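Local coordinates for nucleoporin nup120 (Schizosaccharomyces pombe, PDB 4GQ2), which serves as a structural component of the nuclear pore complex, whose nucleoporins can also act as docking partners for transiently associated transport factors, at residues A[9-13]-A[14-18]; A[48-51]-A[52-56]; A[504-507]-A[508-512]. All blocks are in the same frame, centred on the assembly; numbering follows the deposited sequence.

Contact 1. Residues A[9-13]-A[14-18]; sequences VVPID and LQSFC
From Asp13 to Phe17 the chain folds back on itself after the end of strand 3-11, and a weak bond from Phe17 N to Asp13 O, 3.4 Å, spans the bend. A type I beta turn from Gln15 to Cys18 completes it. Asp13 OD1 accepts two donors from Ser16. The backbone N of Ser16 meets Asp13 OD1 at 2.8 Å, nearly in line with the C-O bond. Ser16 OG reaches the same Asp13 OD1 at 2.9 Å, on its syn side and 29° out of the carboxylate plane. Asp13 CG sits between its own N and carbonyl carbon, chi1 60°, which brings OD1 to the N and OG of Ser16. Asp13 OD2 accepts from Ile434 N. With an alanine at this position, Ser16 N and OG would probably lose their shared carboxylate acceptor, and Ile434 N its partner. At the end of strand 3-11, Pro11 O meets the Phe17 ring edge in plane, 3.4 Å from Phe17 CE1. Val10 CG1 is 3.9 Å from Phe17 CE1. Phe673 stacks on this ring, and Phe87 meets it edge-to-face. The buried carboxylate is thus shared between the turn and helix 434-443, and backbone and hydroxyl donors would offset part of its charge.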
loop_
_atom_site.group_PDB
_atom_site.type_symbol
_atom_site.label_atom_id
_atom_site.label_comp_id
_atom_site.label_asym_id
_atom_site.label_seq_id
_atom_site.Cartn_x
_atom_site.Cartn_y
_atom_site.Cartn_z
ATOM N N VAL A 9 7.751 -3.061 -14.146
ATOM C CA VAL A 9 7.134 -4.379 -14.205
ATOM C C VAL A 9 5.718 -4.341 -13.629
ATOM O O VAL A 9 5.501 -3.807 -12.544
ATOM C CB VAL A 9 7.980 -5.419 -13.420
ATOM C CG1 VAL A 9 7.310 -6.784 -13.427
ATOM C CG2 VAL A 9 9.383 -5.536 -14.003
ATOM N N VAL A 10 4.760 -4.910 -14.353
ATOM C CA VAL A 10 3.405 -5.084 -13.829
ATOM C C VAL A 10 2.989 -6.551 -13.973
ATOM O O VAL A 10 2.998 -7.092 -15.079
ATOM C CB VAL A 10 2.373 -4.155 -14.516
ATOM C CG1 VAL A 10 1.003 -4.285 -13.864
ATOM C CG2 VAL A 10 2.825 -2.713 -14.452
ATOM N N PRO A 11 2.649 -7.208 -12.848
ATOM C CA PRO A 11 2.171 -8.572 -12.928
ATOM C C PRO A 11 0.858 -8.605 -13.690
ATOM O O PRO A 11 0.068 -7.667 -13.598
ATOM C CB PRO A 11 1.933 -8.950 -11.456
ATOM C CG PRO A 11 2.819 -8.044 -10.683
ATOM C CD PRO A 11 2.770 -6.754 -11.452
ATOM N N ILE A 12 0.635 -9.675 -14.440
ATOM C CA ILE A 12 -0.601 -9.834 -15.189
ATOM C C ILE A 12 -1.589 -10.635 -14.343
ATOM O O ILE A 12 -1.769 -11.844 -14.524
ATOM C CB ILE A 12 -0.352 -10.494 -16.555
ATOM C CG1 ILE A 12 0.609 -9.643 -17.364
ATOM C CG2 ILE A 12 -1.651 -10.650 -17.324
ATOM C CD1 ILE A 12 1.153 -10.346 -18.580
ATOM N N ASP A 13 -2.198 -9.937 -13.392
ATOM C CA ASP A 13 -3.243 -10.491 -12.570
ATOM C C ASP A 13 -4.313 -9.418 -12.395
ATOM O O ASP A 13 -4.067 -8.244 -12.697
ATOM C CB ASP A 13 -2.697 -11.037 -11.237
ATOM C CG ASP A 13 -1.999 -9.981 -10.379
ATOM O OD1 ASP A 13 -2.462 -8.824 -10.298
ATOM O OD2 ASP A 13 -0.987 -10.327 -9.737
ATOM N N LEU A 14 -5.499 -9.830 -11.952
ATOM C CA LEU A 14 -6.641 -8.927 -11.823
ATOM C C LEU A 14 -6.350 -7.747 -10.897
ATOM O O LEU A 14 -6.665 -6.594 -11.219
ATOM C CB LEU A 14 -7.874 -9.707 -11.347
ATOM C CG LEU A 14 -8.829 -10.266 -12.414
ATOM C CD1 LEU A 14 -8.132 -11.084 -13.499
ATOM C CD2 LEU A 14 -9.910 -11.096 -11.743
ATOM N N GLN A 15 -5.726 -8.048 -9.761
ATOM C CA GLN A 15 -5.409 -7.056 -8.738
ATOM C C GLN A 15 -4.515 -5.922 -9.256
ATOM O O GLN A 15 -4.805 -4.748 -9.012
ATOM C CB GLN A 15 -4.769 -7.741 -7.522
ATOM C CG GLN A 15 -4.640 -6.876 -6.272
ATOM C CD GLN A 15 -5.973 -6.384 -5.719
ATOM O OE1 GLN A 15 -7.019 -7.026 -5.877
ATOM N NE2 GLN A 15 -5.935 -5.237 -5.057
ATOM N N SER A 16 -3.448 -6.270 -9.978
ATOM C CA SER A 16 -2.466 -5.280 -10.429
ATOM C C SER A 16 -3.015 -4.370 -11.517
ATOM O O SER A 16 -2.535 -3.253 -11.692
ATOM C CB SER A 16 -1.180 -5.950 -10.924
ATOM O OG SER A 16 -0.555 -6.701 -9.897
ATOM N N PHE A 17 -4.016 -4.859 -12.242
ATOM C CA PHE A 17 -4.668 -4.086 -13.303
ATOM C C PHE A 17 -5.938 -3.377 -12.811
ATOM O O PHE A 17 -6.641 -2.763 -13.611
ATOM C CB PHE A 17 -5.021 -5.007 -14.477
ATOM C CG PHE A 17 -3.896 -5.222 -15.451
ATOM C CD1 PHE A 17 -2.739 -5.897 -15.076
ATOM C CD2 PHE A 17 -4.004 -4.766 -16.761
ATOM C CE1 PHE A 17 -1.700 -6.094 -15.983
ATOM C CE2 PHE A 17 -2.973 -4.970 -17.675
ATOM C CZ PHE A 17 -1.819 -5.635 -17.287
ATOM N N CYS A 18 -6.233 -3.460 -11.508
ATOM C CA CYS A 18 -7.469 -2.888 -10.935
ATOM C C CYS A 18 -8.731 -3.389 -11.641
ATOM O O CYS A 18 -9.649 -2.615 -11.918
ATOM C CB CYS A 18 -7.453 -1.357 -10.951
ATOM S SG CYS A 18 -5.963 -0.614 -10.272
#

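Contact 2. Residues A[48-51]-A[52-56]; sequences EKLF and KKECV
Phe51 and Cys55 meet one turn apart near the C-terminal end of helix 46-55, where aromatic, apolar, ionic and backbone contacts combine. The aromatic contact is a CH-pi one. Cys55 CB lies over one face of the Phe51 ring, 4.1 Å from the centroid and offset toward the rim. Cys55 SG makes an oblique sulfur-aromatic contact, 4.6 Å from the same Phe51 centroid. Phe51 CG is anti to the backbone N, chi1 -174°, which swings the ring toward the later residues. Among the apolar pairs, Val56 CG2 touches Phe51 CE2 at 3.6 Å, the two side chains crossing at about a right angle. Leu50 CD2 packs on the aliphatic Glu54 CG at 3.5 Å.

The ionic pair is Glu48 and Lys52. Their extended chains run side by side, and Glu48 OE2 forms a salt bridge with Lys52 NZ at 3.6 Å. Glu48 OE1 has its own partner in Tyr512 OH. In the backbone, Lys52, Lys53, Glu54 and Cys55 each bond to the carbonyl four residues earlier. Cys55 N to Phe51 O is 2.7 Å.

Around the helix, Leu50 packs on helices 434-443 and 453-459, and Phe51 rests on helix 434-443. Glu54 joins Lys453 by a salt bridge and Asn81, in the loop between strands 73-79 and 83-88, by a hydrogen bond.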
loop_
_atom_site.group_PDB
_atom_site.type_symbol
_atom_site.label_atom_id
_atom_site.label_comp_id
_atom_site.label_asym_id
_atom_site.label_seq_id
_atom_site.Cartn_x
_atom_site.Cartn_y
_atom_site.Cartn_z
ATOM N N GLU A 48 4.111 -26.917 -7.931
ATOM C CA GLU A 48 4.944 -26.232 -8.917
ATOM C C GLU A 48 4.429 -26.454 -10.354
ATOM O O GLU A 48 4.403 -25.517 -11.167
ATOM C CB GLU A 48 6.409 -26.669 -8.774
ATOM C CG GLU A 48 7.346 -26.102 -9.836
ATOM C CD GLU A 48 8.785 -26.554 -9.676
ATOM O OE1 GLU A 48 9.207 -26.850 -8.538
ATOM O OE2 GLU A 48 9.504 -26.603 -10.695
ATOM N N LYS A 49 4.007 -27.684 -10.651
ATOM C CA LYS A 49 3.454 -28.024 -11.973
ATOM C C LYS A 49 2.085 -27.391 -12.189
ATOM O O LYS A 49 1.713 -27.075 -13.314
ATOM C CB LYS A 49 3.352 -29.542 -12.165
ATOM C CG LYS A 49 4.666 -30.236 -12.481
ATOM C CD LYS A 49 4.462 -31.744 -12.512
ATOM C CE LYS A 49 5.724 -32.497 -12.122
ATOM N NZ LYS A 49 5.378 -33.704 -11.323
ATOM N N LEU A 50 1.344 -27.227 -11.099
ATOM C CA LEU A 50 0.053 -26.553 -11.110
ATOM C C LEU A 50 0.243 -25.082 -11.501
ATOM O O LEU A 50 -0.460 -24.564 -12.371
ATOM C CB LEU A 50 -0.583 -26.636 -9.719
ATOM C CG LEU A 50 -2.096 -26.756 -9.511
ATOM C CD1 LEU A 50 -2.478 -26.067 -8.206
ATOM C CD2 LEU A 50 -2.914 -26.197 -10.660
ATOM N N PHE A 51 1.199 -24.423 -10.849
ATOM C CA PHE A 51 1.515 -23.034 -11.138
ATOM C C PHE A 51 1.919 -22.880 -12.598
ATOM O O PHE A 51 1.352 -22.056 -13.317
ATOM C CB PHE A 51 2.626 -22.516 -10.208
ATOM C CG PHE A 51 2.892 -21.048 -10.358
ATOM C CD1 PHE A 51 1.998 -20.112 -9.844
ATOM C CD2 PHE A 51 4.021 -20.598 -11.023
ATOM C CE1 PHE A 51 2.229 -18.752 -9.998
ATOM C CE2 PHE A 51 4.257 -19.236 -11.179
ATOM C CZ PHE A 51 3.362 -18.312 -10.667
ATOM N N LYS A 52 2.880 -23.699 -13.027
ATOM C CA LYS A 52 3.379 -23.688 -14.405
ATOM C C LYS A 52 2.290 -23.933 -15.433
ATOM O O LYS A 52 2.239 -23.257 -16.467
ATOM C CB LYS A 52 4.511 -24.703 -14.588
ATOM C CG LYS A 52 5.822 -24.296 -13.929
ATOM C CD LYS A 52 6.968 -25.159 -14.430
ATOM C CE LYS A 52 8.177 -25.064 -13.516
ATOM N NZ LYS A 52 9.383 -25.681 -14.132
ATOM N N LYS A 53 1.402 -24.879 -15.144
ATOM C CA LYS A 53 0.358 -25.234 -16.097
ATOM C C LYS A 53 -0.643 -24.098 -16.232
ATOM O O LYS A 53 -1.080 -23.783 -17.340
ATOM C CB LYS A 53 -0.347 -26.528 -15.690
ATOM C CG LYS A 53 -1.262 -27.099 -16.759
ATOM C CD LYS A 53 -1.943 -28.376 -16.304
ATOM C CE LYS A 53 -2.877 -28.902 -17.384
ATOM N NZ LYS A 53 -3.646 -30.088 -16.917
ATOM N N GLU A 54 -0.970 -23.465 -15.108
ATOM C CA GLU A 54 -2.066 -22.491 -15.059
ATOM C C GLU A 54 -1.661 -21.024 -15.213
ATOM O O GLU A 54 -2.484 -20.214 -15.622
ATOM C CB GLU A 54 -2.867 -22.645 -13.761
ATOM C CG GLU A 54 -3.271 -24.078 -13.429
ATOM C CD GLU A 54 -4.535 -24.545 -14.128
ATOM O OE1 GLU A 54 -5.291 -23.699 -14.647
ATOM O OE2 GLU A 54 -4.780 -25.772 -14.147
ATOM N N CYS A 55 -0.413 -20.683 -14.882
ATOM C CA CYS A 55 -0.032 -19.274 -14.685
ATOM C C CYS A 55 1.217 -18.822 -15.421
ATOM O O CYS A 55 1.527 -17.643 -15.430
ATOM C CB CYS A 55 0.165 -18.985 -13.199
ATOM S SG CYS A 55 -1.172 -19.586 -12.153
ATOM N N VAL A 56 1.946 -19.760 -16.014
ATOM C CA VAL A 56 3.192 -19.435 -16.683
ATOM C C VAL A 56 2.978 -19.629 -18.170
ATOM O O VAL A 56 2.976 -20.756 -18.655
ATOM C CB VAL A 56 4.362 -20.313 -16.182
ATOM C CG1 VAL A 56 5.650 -19.950 -16.896
ATOM C CG2 VAL A 56 4.537 -20.174 -14.671
#

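Contact 3. Residues A[504-507]-A[508-512]; sequences ERFA and KLVAY
Phe506 and Val510 pack one turn apart on helix 492-515. Val510 CG2 lies over a face of the Phe506 ring, 4.1 Å from its centroid and 28° off the normal, a CH-pi contact. The nearest ring atom is Phe506 CE2, 3.7 Å from Val510 CG2. Phe506 chi1 is near 180° (-172°), with CG opposite the backbone N, and this lays one ring face against Val510 CG2. Val510 reaches the ring with a single methyl.

Glu504 and Lys508 run side by side and point the same way. Glu504 OE2 and Lys508 NZ make a long salt bridge of 3.6 Å. The lysine bends at its last torsion, chi4 79°, which turns the ammonium toward the carboxylate.

The backbone sets this spacing. Four successive i to i+4 bonds link the segments, from Lys508 N to Glu504 O at 2.9 Å through to Ala511 N to Ala507 O at 3.0 Å.

Further out, Phe444 meets the Phe506 ring edge-to-face, and Val471 and Ile475 of helix 464-478 also touch Phe506. Ala440 of helix 434-443 touches both Phe506 and Val510, while Ala507 packs on Trp423 and Ile427 of helix 419-428. Arg505 forms a salt bridge with Glu502 of its own helix.

The arrangement is that of an amphipathic alpha-helix. Its apolar side packs into a helical bundle that lies between propeller strands in the chain.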
loop_
_atom_site.group_PDB
_atom_site.type_symbol
_atom_site.label_atom_id
_atom_site.label_comp_id
_atom_site.label_asym_id
_atom_site.label_seq_id
_atom_site.Cartn_x
_atom_site.Cartn_y
_atom_site.Cartn_z
ATOM N N GLU A 504 9.412 -16.710 6.457
ATOM C CA GLU A 504 10.505 -16.819 5.503
ATOM C C GLU A 504 10.312 -17.927 4.468
ATOM O O GLU A 504 10.504 -17.691 3.266
ATOM C CB GLU A 504 11.844 -17.003 6.207
ATOM C CG GLU A 504 13.019 -17.055 5.238
ATOM C CD GLU A 504 14.337 -16.744 5.906
ATOM O OE1 GLU A 504 14.663 -17.410 6.913
ATOM O OE2 GLU A 504 15.044 -15.836 5.418
ATOM N N ARG A 505 9.930 -19.118 4.924
ATOM C CA ARG A 505 9.706 -20.243 4.012
ATOM C C ARG A 505 8.626 -19.902 3.004
ATOM O O ARG A 505 8.770 -20.167 1.809
ATOM C CB ARG A 505 9.295 -21.507 4.770
ATOM C CG ARG A 505 10.445 -22.244 5.424
ATOM C CD ARG A 505 9.963 -23.445 6.232
ATOM N NE ARG A 505 10.928 -23.740 7.286
ATOM C CZ ARG A 505 10.730 -23.518 8.585
ATOM N NH1 ARG A 505 9.569 -23.034 9.025
ATOM N NH2 ARG A 505 11.697 -23.806 9.449
ATOM N N PHE A 506 7.540 -19.314 3.497
ATOM C CA PHE A 506 6.435 -18.940 2.642
ATOM C C PHE A 506 6.884 -17.932 1.578
ATOM O O PHE A 506 6.555 -18.084 0.397
ATOM C CB PHE A 506 5.271 -18.389 3.462
ATOM C CG PHE A 506 4.041 -18.168 2.654
ATOM C CD1 PHE A 506 3.222 -19.237 2.310
ATOM C CD2 PHE A 506 3.717 -16.896 2.192
ATOM C CE1 PHE A 506 2.086 -19.038 1.540
ATOM C CE2 PHE A 506 2.583 -16.690 1.417
ATOM C CZ PHE A 506 1.765 -17.763 1.091
ATOM N N ALA A 507 7.655 -16.930 2.002
ATOM C CA ALA A 507 8.184 -15.914 1.095
ATOM C C ALA A 507 9.092 -16.528 0.041
ATOM O O ALA A 507 9.037 -16.138 -1.132
ATOM C CB ALA A 507 8.914 -14.827 1.872
ATOM N N LYS A 508 9.912 -17.492 0.454
ATOM C CA LYS A 508 10.789 -18.214 -0.481
ATOM C C LYS A 508 9.999 -19.013 -1.511
ATOM O O LYS A 508 10.344 -19.017 -2.689
ATOM C CB LYS A 508 11.772 -19.129 0.256
ATOM C CG LYS A 508 13.032 -18.428 0.738
ATOM C CD LYS A 508 14.144 -19.436 1.000
ATOM C CE LYS A 508 15.447 -18.765 1.413
ATOM N NZ LYS A 508 15.456 -18.358 2.847
ATOM N N LEU A 509 8.933 -19.674 -1.071
ATOM C CA LEU A 509 8.085 -20.430 -1.990
ATOM C C LEU A 509 7.409 -19.508 -3.003
ATOM O O LEU A 509 7.387 -19.803 -4.200
ATOM C CB LEU A 509 7.046 -21.251 -1.224
ATOM C CG LEU A 509 6.124 -22.135 -2.070
ATOM C CD1 LEU A 509 6.909 -22.960 -3.092
ATOM C CD2 LEU A 509 5.238 -23.014 -1.181
ATOM N N VAL A 510 6.875 -18.392 -2.511
ATOM C CA VAL A 510 6.234 -17.404 -3.359
ATOM C C VAL A 510 7.200 -16.894 -4.432
ATOM O O VAL A 510 6.893 -16.961 -5.623
ATOM C CB VAL A 510 5.672 -16.235 -2.530
ATOM C CG1 VAL A 510 5.253 -15.083 -3.435
ATOM C CG2 VAL A 510 4.491 -16.707 -1.701
ATOM N N ALA A 511 8.366 -16.411 -4.006
ATOM C CA ALA A 511 9.399 -15.941 -4.935
ATOM C C ALA A 511 9.863 -17.042 -5.879
ATOM O O ALA A 511 10.159 -16.772 -7.045
ATOM C CB ALA A 511 10.592 -15.351 -4.181
ATOM N N TYR A 512 9.918 -18.277 -5.383
ATOM C CA TYR A 512 10.381 -19.408 -6.195
ATOM C C TYR A 512 9.404 -19.723 -7.325
ATOM O O TYR A 512 9.805 -19.907 -8.475
ATOM C CB TYR A 512 10.641 -20.653 -5.333
ATOM C CG TYR A 512 10.901 -21.907 -6.136
ATOM C CD1 TYR A 512 12.153 -22.152 -6.720
ATOM C CD2 TYR A 512 9.890 -22.850 -6.322
ATOM C CE1 TYR A 512 12.381 -23.306 -7.461
ATOM C CE2 TYR A 512 10.107 -23.999 -7.060
ATOM C CZ TYR A 512 11.346 -24.227 -7.628
ATOM O OH TYR A 512 11.525 -25.379 -8.356
#

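In the fold
Contacts 2 and 3 touch directly. Glu48 OE1 and Tyr512 OH are 2.8 Å apart, a probable hydrogen bond joining helix 46-55 to helix 492-515. The centres of these two contacts are 16 Å apart. Contact 1 touches neither: its nearest atoms are about 7 Å from contact 2 and about 10 Å from contact 3. Helix 434-443 is common to all three. Its N-terminal end meets contact 1, and later residues pack on Phe51, Cys55, Phe506 and Val510. Contact 1 also reaches helix 672-703 through Val10, Pro11 and Ser16. All three are structural packing: contact 1 at the end of strand 3-11, contacts 2 and 3 on helices nearby.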